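Pentatricopeptide repeat-containing protein 10, chloroplastic (Zea mays, PDB 4M59) binds specific single-stranded RNA segments in the chloroplast atpH 5'-UTR and psaJ 3'-UTR, blocking exonucleases and so stabilising the transcripts. Local coordinates at residues A[16-19]-A[25-28]; A[45-50]-A[74-79]; A[50-55]-A[81-86]; A[120-125]-A[148-153]; A[131-136]-A[165-170]. The protein carries 4 engineered substitutions. All coordinates share one frame; numbering follows the deposited sequence.

Contact 1: A[16-19]-A[25-28]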
# COMPACT_ATOMS: atom_id res chain seq x y z
N SER A 16 -2.63 35.00 24.41
CA SER A 16 -3.27 34.25 23.33
C SER A 16 -2.70 34.65 21.97
O SER A 16 -2.85 33.91 21.00
CB SER A 16 -4.79 34.46 23.36
OG SER A 16 -5.14 35.68 22.72
N SER A 17 -2.06 35.81 21.92
CA SER A 17 -1.48 36.30 20.69
C SER A 17 -0.01 36.59 20.91
O SER A 17 0.38 37.74 20.99
CB SER A 17 -2.18 37.57 20.25
OG SER A 17 -2.10 38.55 21.26
N HIS A 18 0.79 35.54 21.03
CA HIS A 18 2.22 35.70 21.22
C HIS A 18 2.99 34.47 20.77
O HIS A 18 2.50 33.36 20.88
CB HIS A 18 2.54 35.99 22.68
CG HIS A 18 3.99 36.12 22.96
ND1 HIS A 18 4.62 37.34 23.08
CD2 HIS A 18 4.95 35.19 23.15
CE1 HIS A 18 5.90 37.15 23.32
NE2 HIS A 18 6.13 35.85 23.38
N PRO A 19 4.19 34.69 20.28
CA PRO A 19 5.02 33.57 19.89
C PRO A 19 5.22 32.65 21.07
O PRO A 19 5.79 33.01 22.08
CB PRO A 19 6.31 34.24 19.48
CG PRO A 19 6.20 35.63 19.93
CD PRO A 19 4.80 35.97 19.93
N ALA A 25 9.43 34.60 28.74
CA ALA A 25 9.90 35.92 29.06
C ALA A 25 8.80 36.96 28.93
O ALA A 25 8.91 38.06 29.45
CB ALA A 25 11.08 36.27 28.17
N PHE A 26 7.72 36.61 28.25
CA PHE A 26 6.59 37.51 28.13
C PHE A 26 5.68 37.41 29.34
O PHE A 26 5.01 38.37 29.69
CB PHE A 26 5.80 37.20 26.88
CG PHE A 26 4.55 37.99 26.75
CD1 PHE A 26 4.59 39.34 26.47
CD2 PHE A 26 3.31 37.39 26.89
CE1 PHE A 26 3.43 40.06 26.34
CE2 PHE A 26 2.15 38.10 26.76
CZ PHE A 26 2.22 39.44 26.49
N LEU A 27 5.66 36.25 29.97
CA LEU A 27 4.91 36.08 31.20
C LEU A 27 5.74 36.62 32.35
O LEU A 27 5.21 36.94 33.41
CB LEU A 27 4.61 34.61 31.43
CG LEU A 27 3.58 34.02 30.51
CD1 LEU A 27 3.56 32.54 30.70
CD2 LEU A 27 2.22 34.59 30.81
N ALA A 28 7.03 36.69 32.13
CA ALA A 28 7.94 37.26 33.10
C ALA A 28 7.75 38.75 33.13
O ALA A 28 7.97 39.39 34.14
CB ALA A 28 9.35 36.94 32.71
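H18 and F26 carry this contact across a short turn: the 16-19 backbone runs as loop, with H18 itself in an extended conformation, while 25-28 is helical, and the CA atoms of H18 and F26 stand 8.4 Å apart. In both side chains CG lies trans to the main-chain N, with chi1 178° in H18 and 174° in F26, and the two groups reach out in opposite directions and slide past one another. Their rings form an offset stack, with centroids 4.5 Å apart and planes inclined by 16°. The imidazole is displaced toward the root of the phenyl group, so ND1 of H18 lies over a face of the F26 ring, 3.7 Å from F26 CG. CB of F26 in turn sits over the imidazole face as a CH-pi contact, 3.6 Å from H18 CE1. P19 CD covers the opposite face of the imidazole, leaving that ring between a proline and a phenylalanine. A weak hydrogen bond from H18 NE2 to T22 O may help hold the ring's rotation, and F26 also touches A14. The stack closes the loop between the consecutive helices 8-16 and 23-29, at the surface near the N-terminal end of the alpha-helical superhelix.

Contact 2: A[45-50]-A[74-79]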
# COMPACT_ATOMS: atom_id res chain seq x y z
N ALA A 45 -10.28 30.89 30.49
CA ALA A 45 -10.43 31.78 29.35
C ALA A 45 -9.59 31.35 28.17
O ALA A 45 -10.02 31.43 27.03
CB ALA A 45 -10.09 33.20 29.74
N LEU A 46 -8.37 30.91 28.43
CA LEU A 46 -7.48 30.54 27.35
C LEU A 46 -8.01 29.33 26.61
O LEU A 46 -7.75 29.17 25.43
CB LEU A 46 -6.08 30.28 27.87
CG LEU A 46 -5.36 31.51 28.43
CD1 LEU A 46 -4.21 31.11 29.32
CD2 LEU A 46 -4.85 32.36 27.30
N GLU A 47 -8.75 28.47 27.31
CA GLU A 47 -9.31 27.27 26.71
C GLU A 47 -10.59 27.58 25.95
O GLU A 47 -10.97 26.86 25.02
CB GLU A 47 -9.59 26.21 27.79
CG GLU A 47 -8.33 25.64 28.43
CD GLU A 47 -8.65 24.63 29.51
OE1 GLU A 47 -9.80 24.16 29.57
OE2 GLU A 47 -7.74 24.29 30.30
N LEU A 48 -11.26 28.67 26.34
CA LEU A 48 -12.50 29.08 25.69
C LEU A 48 -12.24 29.56 24.27
O LEU A 48 -13.18 29.80 23.51
CB LEU A 48 -13.19 30.18 26.50
CG LEU A 48 -14.51 30.71 25.94
CD1 LEU A 48 -15.68 29.85 26.41
CD2 LEU A 48 -14.71 32.16 26.33
N SER A 49 -10.97 29.70 23.91
CA SER A 49 -10.58 30.15 22.58
C SER A 49 -9.72 29.11 21.88
O SER A 49 -9.18 29.36 20.80
CB SER A 49 -9.84 31.48 22.66
OG SER A 49 -8.62 31.34 23.37
N GLY A 50 -9.59 27.93 22.49
CA GLY A 50 -8.80 26.86 21.92
C GLY A 50 -7.31 27.14 22.00
O GLY A 50 -6.53 26.63 21.20
N GLU A 74 -5.95 20.88 37.55
CA GLU A 74 -7.10 20.09 37.22
C GLU A 74 -7.83 20.66 36.03
O GLU A 74 -8.46 19.95 35.29
CB GLU A 74 -8.03 20.03 38.42
CG GLU A 74 -7.48 19.27 39.60
CD GLU A 74 -8.32 19.43 40.83
OE1 GLU A 74 -9.40 20.02 40.72
OE2 GLU A 74 -7.91 18.95 41.90
N MET A 75 -7.75 21.98 35.88
CA MET A 75 -8.48 22.68 34.82
C MET A 75 -7.80 22.51 33.47
O MET A 75 -8.46 22.51 32.43
CB MET A 75 -8.61 24.16 35.16
CG MET A 75 -10.03 24.68 35.12
SD MET A 75 -10.43 25.48 33.56
CE MET A 75 -12.17 25.85 33.80
N VAL A 76 -6.48 22.38 33.48
CA VAL A 76 -5.72 22.25 32.26
C VAL A 76 -5.79 20.82 31.78
O VAL A 76 -5.86 20.55 30.60
CB VAL A 76 -4.29 22.70 32.48
CG1 VAL A 76 -3.43 22.29 31.34
CG2 VAL A 76 -4.24 24.18 32.63
N VAL A 77 -5.80 19.90 32.73
CA VAL A 77 -5.86 18.48 32.45
C VAL A 77 -7.15 18.05 31.78
O VAL A 77 -7.15 17.19 30.91
CB VAL A 77 -5.63 17.68 33.72
CG1 VAL A 77 -5.91 16.23 33.50
CG2 VAL A 77 -4.22 17.85 34.20
N ARG A 78 -8.27 18.64 32.19
CA ARG A 78 -9.56 18.30 31.62
C ARG A 78 -9.57 18.59 30.12
O ARG A 78 -10.14 17.83 29.33
CB ARG A 78 -10.69 19.07 32.31
CG ARG A 78 -12.01 19.05 31.55
CD ARG A 78 -13.15 18.61 32.45
NE ARG A 78 -14.24 19.57 32.46
CZ ARG A 78 -14.48 20.43 33.44
NH1 ARG A 78 -13.70 20.45 34.51
NH2 ARG A 78 -15.50 21.27 33.36
N ALA A 79 -8.95 19.70 29.75
CA ALA A 79 -8.85 20.11 28.37
C ALA A 79 -7.93 19.20 27.58
O ALA A 79 -8.30 18.69 26.54
CB ALA A 79 -8.34 21.51 28.31
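E47, in the last turn of helix 39-47, lays its carboxylate against helix 70-82 in the stacked-helix solenoid of this pentatricopeptide repeat protein. The closest approach is E47 OE2 to M75 O at 2.9 Å, but as they stand both atoms are acceptors and no hydrogen bond crosses between the two segments. A79 comes next, its CB 3.3 Å from E47 OE1 and 3.4 Å from E47 CD. V76 and the M75 side chain flank the group more loosely, with E47 OE2 3.5 Å from V76 CA and E47 OE1 4.2 Å from M75 SD. The side chain reaches this place because CG is trans to the carbonyl carbon (chi1 -68°) and the chain then runs straight, with chi2 178°. The M75 carbonyl would favour a protonated carboxylate, while R82, which also touches E47, may offset this, so the net effect is open. On the far helix, V76 packs on L43 and L59, and M75 on T40 and K44. Behind E47, helix 39-47 closes with a Schellman motif in which G50, at positive phi, is the C-prime residue. The type I turn from E47 to G50 is closed by G50 N to E47 O, 3.1 Å.

Contact 3: A[50-55]-A[81-86]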
# COMPACT_ATOMS: atom_id res chain seq x y z
N GLY A 50 -9.59 27.93 22.49
CA GLY A 50 -8.80 26.86 21.92
C GLY A 50 -7.31 27.14 22.00
O GLY A 50 -6.53 26.63 21.20
N HIS A 51 -6.91 27.97 22.95
CA HIS A 51 -5.50 28.29 23.14
C HIS A 51 -4.96 27.47 24.29
O HIS A 51 -4.45 28.01 25.27
CB HIS A 51 -5.33 29.78 23.42
CG HIS A 51 -5.39 30.65 22.20
ND1 HIS A 51 -6.46 31.48 21.93
CD2 HIS A 51 -4.52 30.81 21.18
CE1 HIS A 51 -6.24 32.11 20.79
NE2 HIS A 51 -5.07 31.73 20.32
N TRP A 52 -5.08 26.15 24.18
CA TRP A 52 -4.72 25.29 25.29
C TRP A 52 -3.24 25.13 25.48
O TRP A 52 -2.78 24.81 26.56
CB TRP A 52 -5.38 23.92 25.15
CG TRP A 52 -5.01 23.18 23.92
CD1 TRP A 52 -5.73 23.08 22.77
CD2 TRP A 52 -3.83 22.41 23.71
NE1 TRP A 52 -5.07 22.30 21.87
CE2 TRP A 52 -3.90 21.88 22.43
CE3 TRP A 52 -2.71 22.13 24.50
CZ2 TRP A 52 -2.90 21.09 21.91
CZ3 TRP A 52 -1.73 21.34 23.98
CH2 TRP A 52 -1.82 20.83 22.70
N GLU A 53 -2.47 25.35 24.42
CA GLU A 53 -1.02 25.24 24.52
C GLU A 53 -0.50 26.37 25.37
O GLU A 53 0.57 26.29 25.95
CB GLU A 53 -0.35 25.29 23.16
CG GLU A 53 -0.86 24.29 22.17
CD GLU A 53 -1.83 24.90 21.21
OE1 GLU A 53 -2.83 25.48 21.68
OE2 GLU A 53 -1.60 24.82 20.00
N TRP A 54 -1.29 27.43 25.44
CA TRP A 54 -0.94 28.63 26.17
C TRP A 54 -1.34 28.51 27.64
O TRP A 54 -0.67 29.06 28.51
CB TRP A 54 -1.61 29.84 25.53
CG TRP A 54 -0.94 30.29 24.28
CD1 TRP A 54 0.14 31.10 24.20
CD2 TRP A 54 -1.29 29.95 22.94
NE1 TRP A 54 0.49 31.30 22.89
CE2 TRP A 54 -0.38 30.60 22.10
CE3 TRP A 54 -2.28 29.16 22.38
CZ2 TRP A 54 -0.43 30.48 20.73
CZ3 TRP A 54 -2.33 29.05 21.01
CH2 TRP A 54 -1.42 29.70 20.20
N ALA A 55 -2.41 27.79 27.90
CA ALA A 55 -2.85 27.57 29.26
C ALA A 55 -1.90 26.65 29.98
O ALA A 55 -1.85 26.62 31.19
CB ALA A 55 -4.22 26.99 29.26
N GLY A 81 -7.03 16.26 28.16
CA GLY A 81 -7.68 14.98 27.98
C GLY A 81 -8.78 15.13 26.97
O GLY A 81 -9.02 14.24 26.17
N ARG A 82 -9.48 16.25 27.04
CA ARG A 82 -10.59 16.51 26.15
C ARG A 82 -10.06 16.86 24.76
O ARG A 82 -10.76 16.70 23.76
CB ARG A 82 -11.46 17.65 26.68
CG ARG A 82 -12.55 18.10 25.72
CD ARG A 82 -13.65 18.84 26.45
NE ARG A 82 -13.18 20.08 27.06
CZ ARG A 82 -12.55 21.04 26.40
NH1 ARG A 82 -12.31 20.91 25.10
NH2 ARG A 82 -12.16 22.14 27.03
N GLU A 83 -8.82 17.33 24.71
CA GLU A 83 -8.22 17.69 23.46
C GLU A 83 -7.26 16.62 23.06
O GLU A 83 -6.54 16.75 22.11
CB GLU A 83 -7.51 19.02 23.62
CG GLU A 83 -7.44 19.87 22.41
CD GLU A 83 -8.78 20.31 21.94
OE1 GLU A 83 -8.99 20.36 20.72
OE2 GLU A 83 -9.64 20.62 22.77
N GLY A 84 -7.26 15.54 23.82
CA GLY A 84 -6.54 14.33 23.47
C GLY A 84 -5.04 14.42 23.61
O GLY A 84 -4.31 13.74 22.92
N GLN A 85 -4.58 15.24 24.54
CA GLN A 85 -3.17 15.50 24.65
C GLN A 85 -2.50 14.76 25.77
O GLN A 85 -2.07 15.34 26.74
CB GLN A 85 -2.93 16.98 24.80
CG GLN A 85 -3.22 17.72 23.55
CD GLN A 85 -2.35 17.27 22.44
OE1 GLN A 85 -1.20 16.92 22.66
NE2 GLN A 85 -2.88 17.23 21.24
N HIS A 86 -2.39 13.46 25.60
CA HIS A 86 -1.93 12.60 26.65
C HIS A 86 -0.48 12.79 27.04
O HIS A 86 -0.13 12.62 28.19
CB HIS A 86 -2.19 11.15 26.26
CG HIS A 86 -3.55 10.91 25.70
ND1 HIS A 86 -4.69 10.97 26.46
CD2 HIS A 86 -3.95 10.62 24.44
CE1 HIS A 86 -5.74 10.72 25.70
NE2 HIS A 86 -5.32 10.50 24.47
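A chi1 of 60° sets W52 CG between its backbone N and carbonyl carbon, and the indole is thereby presented broadside to the loop after helix 70-82. Q85 answers with a chain folded at chi2, which lays its CG over the six-membered ring as a CH-pi contact, 3.5 Å from W52 CH2. Beyond CG the side chain crosses the indole at about a right angle, yet its amide lies nearly flat on the ring, the planes 17° apart, with Q85 CD 3.6 Å from W52 CH2. E83 takes the pyrrole end: its CB lies over the same face as Q85 CG, and its CG is 3.4 Å from W52 NE1. The E83 carboxylate turns back toward R82, with R82 NH1 3.6 Å from E83 OE2 in a salt bridge. Each segment holds the C-prime glycine, G50 or G84, of a Schellman motif that ends the preceding helix in this helical-repeat solenoid. Q435 of the second subunit packs on W52 and Q85, placing the indole at the dimer interface. With no hydrogen bond between the segments, adhesion here rests on methylene and amide packing against the indole, while the nearby R82-E83 charge pair lies within 81-86 and does not cross to the indole.

Contact 4: A[120-125]-A[148-153]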
# COMPACT_ATOMS: atom_id res chain seq x y z
N GLY A 120 2.03 3.19 27.65
CA GLY A 120 2.58 1.92 28.05
C GLY A 120 3.23 2.03 29.38
O GLY A 120 3.89 1.12 29.84
N ARG A 121 3.07 3.19 30.02
CA ARG A 121 3.65 3.40 31.34
C ARG A 121 2.74 2.82 32.41
O ARG A 121 2.21 3.54 33.26
CB ARG A 121 3.89 4.89 31.58
CG ARG A 121 4.79 5.54 30.54
CD ARG A 121 5.08 6.99 30.88
NE ARG A 121 5.90 7.11 32.09
CZ ARG A 121 6.14 8.26 32.71
NH1 ARG A 121 5.63 9.39 32.24
NH2 ARG A 121 6.89 8.28 33.79
N TYR A 122 2.55 1.51 32.36
CA TYR A 122 1.65 0.81 33.27
C TYR A 122 2.18 0.77 34.70
O TYR A 122 1.52 1.21 35.63
CB TYR A 122 1.39 -0.61 32.76
CG TYR A 122 0.93 -0.65 31.32
CD1 TYR A 122 0.08 0.32 30.82
CD2 TYR A 122 1.35 -1.67 30.47
CE1 TYR A 122 -0.34 0.28 29.50
CE2 TYR A 122 0.94 -1.71 29.16
CZ TYR A 122 0.09 -0.74 28.68
OH TYR A 122 -0.33 -0.77 27.37
N GLU A 123 3.39 0.24 34.86
CA GLU A 123 4.01 0.13 36.18
C GLU A 123 3.96 1.46 36.92
O GLU A 123 4.01 1.49 38.15
CB GLU A 123 5.45 -0.35 36.05
CG GLU A 123 5.60 -1.69 35.36
CD GLU A 123 5.20 -2.85 36.25
OE1 GLU A 123 5.48 -4.01 35.88
OE2 GLU A 123 4.61 -2.61 37.32
N ARG A 124 3.84 2.55 36.17
CA ARG A 124 3.79 3.88 36.75
C ARG A 124 2.36 4.26 37.11
O ARG A 124 2.11 4.97 38.08
CB ARG A 124 4.38 4.91 35.79
CG ARG A 124 5.09 6.07 36.47
CD ARG A 124 4.15 7.24 36.71
NE ARG A 124 3.90 7.45 38.13
CZ ARG A 124 4.56 8.32 38.88
NH1 ARG A 124 5.52 9.06 38.36
NH2 ARG A 124 4.26 8.45 40.17
N ALA A 125 1.41 3.78 36.31
CA ALA A 125 0.00 4.07 36.53
C ALA A 125 -0.47 3.43 37.83
O ALA A 125 -1.27 4.00 38.56
CB ALA A 125 -0.83 3.58 35.36
N LEU A 148 -8.01 -1.32 35.33
CA LEU A 148 -8.25 -2.67 34.88
C LEU A 148 -7.62 -2.81 33.53
O LEU A 148 -6.99 -3.80 33.22
CB LEU A 148 -9.74 -2.92 34.75
CG LEU A 148 -10.51 -3.20 36.04
CD1 LEU A 148 -11.95 -3.36 35.73
CD2 LEU A 148 -9.99 -4.44 36.66
N ASP A 149 -7.81 -1.79 32.72
CA ASP A 149 -7.27 -1.77 31.39
C ASP A 149 -5.76 -1.81 31.45
O ASP A 149 -5.13 -2.28 30.55
CB ASP A 149 -7.73 -0.51 30.69
CG ASP A 149 -7.60 -0.59 29.21
OD1 ASP A 149 -7.50 -1.71 28.68
OD2 ASP A 149 -7.61 0.45 28.55
N VAL A 150 -5.19 -1.31 32.54
CA VAL A 150 -3.75 -1.34 32.71
C VAL A 150 -3.29 -2.73 33.10
O VAL A 150 -2.28 -3.21 32.64
CB VAL A 150 -3.30 -0.32 33.75
CG1 VAL A 150 -1.86 -0.49 34.07
CG2 VAL A 150 -3.53 1.06 33.24
N TYR A 151 -4.06 -3.38 33.97
CA TYR A 151 -3.76 -4.74 34.39
C TYR A 151 -3.82 -5.67 33.18
O TYR A 151 -3.07 -6.63 33.10
CB TYR A 151 -4.76 -5.20 35.44
CG TYR A 151 -4.44 -4.77 36.85
CD1 TYR A 151 -3.13 -4.72 37.30
CD2 TYR A 151 -5.45 -4.43 37.74
CE1 TYR A 151 -2.83 -4.32 38.59
CE2 TYR A 151 -5.16 -4.04 39.03
CZ TYR A 151 -3.85 -3.99 39.45
OH TYR A 151 -3.57 -3.59 40.74
N GLY A 152 -4.73 -5.37 32.26
CA GLY A 152 -4.98 -6.23 31.13
C GLY A 152 -3.98 -6.15 30.01
O GLY A 152 -4.02 -6.95 29.09
N ARG A 153 -3.10 -5.16 30.07
CA ARG A 153 -2.13 -4.94 29.00
C ARG A 153 -0.71 -5.25 29.46
O ARG A 153 0.24 -5.12 28.69
CB ARG A 153 -2.22 -3.50 28.48
CG ARG A 153 -3.64 -2.96 28.39
CD ARG A 153 -3.73 -1.84 27.36
NE ARG A 153 -5.11 -1.43 27.13
CZ ARG A 153 -5.71 -1.47 25.94
NH1 ARG A 153 -5.05 -1.90 24.88
NH2 ARG A 153 -6.97 -1.08 25.83
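Y122, the first residue of helix 122-132, packs closely against V150 of helix 141-151, and the CA atoms of these two residues are only 5.8 Å apart. V150 CG1 comes to 3.5 Å from Y122 CB and meets the near end of the phenol ring obliquely. That methyl is trans to the backbone N of V150 (chi1 172°), which directs it at the tyrosine, while the other, CG2, reaches A125 CB at 4.3 Å. This is the close, apolar part of the contact, with V150 and A125 buried. The hydroxyl end of Y122 and R153 form the looser, partly exposed side facing the RNA: Y122 OH lies 3.5 Å from R153 CB and 3.6 Å from R153 CD, alongside the aliphatic part of the arginine. The arginine continues past the phenol, extended from CG to NE, and its guanidinium grips D149 side-on. R153 NE meets D149 OD1 at 2.9 Å from above the carboxylate plane, a bent bond of 131°. R153 NH2 takes the syn lone pair of D149 OD2 at 3.2 Å, straighter at 152° and near the guanidinium plane. The same NH2 forms a salt bridge with an RNA phosphate, so D149 probably helps orient the arginine for the nucleic acid; D149 also packs on a sugar. The contact joins what are probably the second and third pentatricopeptide repeats. S117 of helix 106-117 touches both Y122 and V150, L126 of helix 122-132 also packs on V150, and on the far side helix 177-188 meets L148 and D149.

Contact 5: A[131-136]-A[165-170]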
# COMPACT_ATOMS: atom_id res chain seq x y z
N GLU A 131 -1.02 5.81 45.20
CA GLU A 131 -0.95 7.10 45.87
C GLU A 131 -2.34 7.71 45.98
O GLU A 131 -2.72 8.22 47.04
CB GLU A 131 -0.02 8.05 45.10
CG GLU A 131 0.95 8.82 45.98
CD GLU A 131 1.88 9.70 45.17
OE1 GLU A 131 2.96 10.06 45.70
OE2 GLU A 131 1.54 10.03 44.02
N LEU A 132 -3.09 7.66 44.89
CA LEU A 132 -4.43 8.22 44.85
C LEU A 132 -5.30 7.67 45.97
O LEU A 132 -6.13 8.39 46.54
CB LEU A 132 -5.08 7.92 43.50
CG LEU A 132 -6.61 7.92 43.45
CD1 LEU A 132 -7.10 8.08 42.02
CD2 LEU A 132 -7.16 6.65 44.07
N ARG A 133 -5.11 6.39 46.30
CA ARG A 133 -5.90 5.76 47.35
C ARG A 133 -5.13 5.73 48.66
O ARG A 133 -5.56 5.11 49.63
CB ARG A 133 -6.31 4.35 46.93
CG ARG A 133 -5.21 3.31 47.06
CD ARG A 133 -5.53 2.07 46.25
NE ARG A 133 -6.96 1.78 46.24
CZ ARG A 133 -7.49 0.62 45.86
NH1 ARG A 133 -6.71 -0.36 45.45
NH2 ARG A 133 -8.81 0.45 45.89
N ARG A 134 -3.99 6.41 48.69
CA ARG A 134 -3.21 6.53 49.90
C ARG A 134 -3.53 7.88 50.46
O ARG A 134 -3.19 8.20 51.58
CB ARG A 134 -1.74 6.44 49.58
CG ARG A 134 -0.86 6.28 50.75
CD ARG A 134 0.42 5.63 50.32
NE ARG A 134 0.92 6.23 49.09
CZ ARG A 134 1.54 5.55 48.14
NH1 ARG A 134 1.72 4.25 48.27
NH2 ARG A 134 1.96 6.16 47.06
N GLN A 135 -4.19 8.67 49.64
CA GLN A 135 -4.62 9.99 50.03
C GLN A 135 -6.07 9.94 50.38
O GLN A 135 -6.73 10.97 50.44
CB GLN A 135 -4.42 10.96 48.89
CG GLN A 135 -2.98 11.21 48.58
CD GLN A 135 -2.81 12.35 47.64
OE1 GLN A 135 -1.73 12.90 47.51
NE2 GLN A 135 -3.88 12.72 46.97
N GLY A 136 -6.59 8.75 50.57
CA GLY A 136 -7.98 8.58 50.91
C GLY A 136 -8.93 9.10 49.86
O GLY A 136 -10.06 9.45 50.16
N LEU A 165 -11.67 -6.37 41.43
CA LEU A 165 -13.09 -6.49 41.19
C LEU A 165 -13.80 -6.53 42.51
O LEU A 165 -14.80 -5.86 42.70
CB LEU A 165 -13.39 -7.75 40.39
CG LEU A 165 -13.20 -7.63 38.89
CD1 LEU A 165 -13.24 -8.99 38.27
CD2 LEU A 165 -14.27 -6.77 38.31
N ASP A 166 -13.26 -7.30 43.45
CA ASP A 166 -13.81 -7.36 44.79
C ASP A 166 -13.85 -6.00 45.47
O ASP A 166 -14.90 -5.56 45.90
CB ASP A 166 -13.03 -8.35 45.65
CG ASP A 166 -13.29 -9.78 45.26
OD1 ASP A 166 -14.21 -10.03 44.48
OD2 ASP A 166 -12.57 -10.66 45.76
N GLU A 167 -12.70 -5.34 45.54
CA GLU A 167 -12.60 -4.03 46.17
C GLU A 167 -13.65 -3.07 45.63
O GLU A 167 -14.45 -2.51 46.38
CB GLU A 167 -11.21 -3.44 45.97
CG GLU A 167 -10.07 -4.40 46.26
CD GLU A 167 -8.71 -3.77 46.03
OE1 GLU A 167 -8.64 -2.53 45.93
OE2 GLU A 167 -7.71 -4.52 45.95
N MET A 168 -13.64 -2.86 44.31
CA MET A 168 -14.57 -1.93 43.68
C MET A 168 -16.02 -2.29 43.97
O MET A 168 -16.86 -1.41 44.16
CB MET A 168 -14.32 -1.85 42.17
CG MET A 168 -14.94 -2.97 41.37
SD MET A 168 -14.62 -2.79 39.60
CE MET A 168 -15.80 -1.51 39.17
N ARG A 169 -16.31 -3.58 44.01
CA ARG A 169 -17.65 -4.06 44.33
C ARG A 169 -17.90 -3.94 45.83
O ARG A 169 -19.04 -3.92 46.28
CB ARG A 169 -17.83 -5.50 43.87
CG ARG A 169 -18.39 -5.64 42.46
CD ARG A 169 -19.07 -6.98 42.26
NE ARG A 169 -18.30 -7.86 41.40
CZ ARG A 169 -18.70 -8.27 40.20
NH1 ARG A 169 -17.94 -9.07 39.47
NH2 ARG A 169 -19.87 -7.87 39.72
N ALA A 170 -16.82 -3.87 46.59
CA ALA A 170 -16.90 -3.74 48.04
C ALA A 170 -17.01 -2.28 48.46
O ALA A 170 -17.26 -1.98 49.62
CB ALA A 170 -15.70 -4.39 48.70
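R133, just past the end of helix 122-132, spans a wide gap to E167 on helix 158-170, the nearest CA pair of the two segments at 11.9 Å. The long side chains bridge it, crossing at about a right angle where the guanidinium meets the carboxylate. R133 uses both terminal nitrogens on a single oxygen: NH1 lies 2.9 Å from E167 OE1, and NH2 lies 3.0 Å from the same E167 OE1. Such a forked grip bends each bond, to 135° at NH1 and 133° at NH2. NH1 takes the syn lone pair of the oxygen, whereas NH2 meets it nearly along the C-O axis. The oxygen is close to the guanidinium edge but tilted somewhat from its plane. This salt bridge ties the residue after helix 122-132 to the C-terminal part of helix 158-170, linking the probable second and third repeats of the alpha-helical solenoid; no atom of the second subunit touches either segment. On the glutamate side, CG lies trans to the carbonyl carbon and the chain is extended beyond it, which carries the carboxylate outward from the helix. Behind these charges the hydrophobic layer is close at hand: L132 packs on Y109, V137 and P139, while M168 of the opposing helix touches L141 and Y144.

Overall arrangement
The five contacts lie in the N-terminal part of the chain, where paired helices stack into a superhelix. Contact 1 comes first; contacts 2 and 3 interleave along the chain, as do contacts 4 and 5. Contacts 2 and 3 have centres about 6 Å apart, share G50 and both use helix 70-82. Contacts 4 and 5 share helix 122-132, with centres about 16 Å apart. Contact 1 touches contact 3 through S16 and H18, but its centre is about 37 Å from that of contact 4. Contacts 3 and 4 both reach the second subunit, and contact 4 also meets the RNA, so helix-to-helix packing adjoins dimer and RNA surfaces.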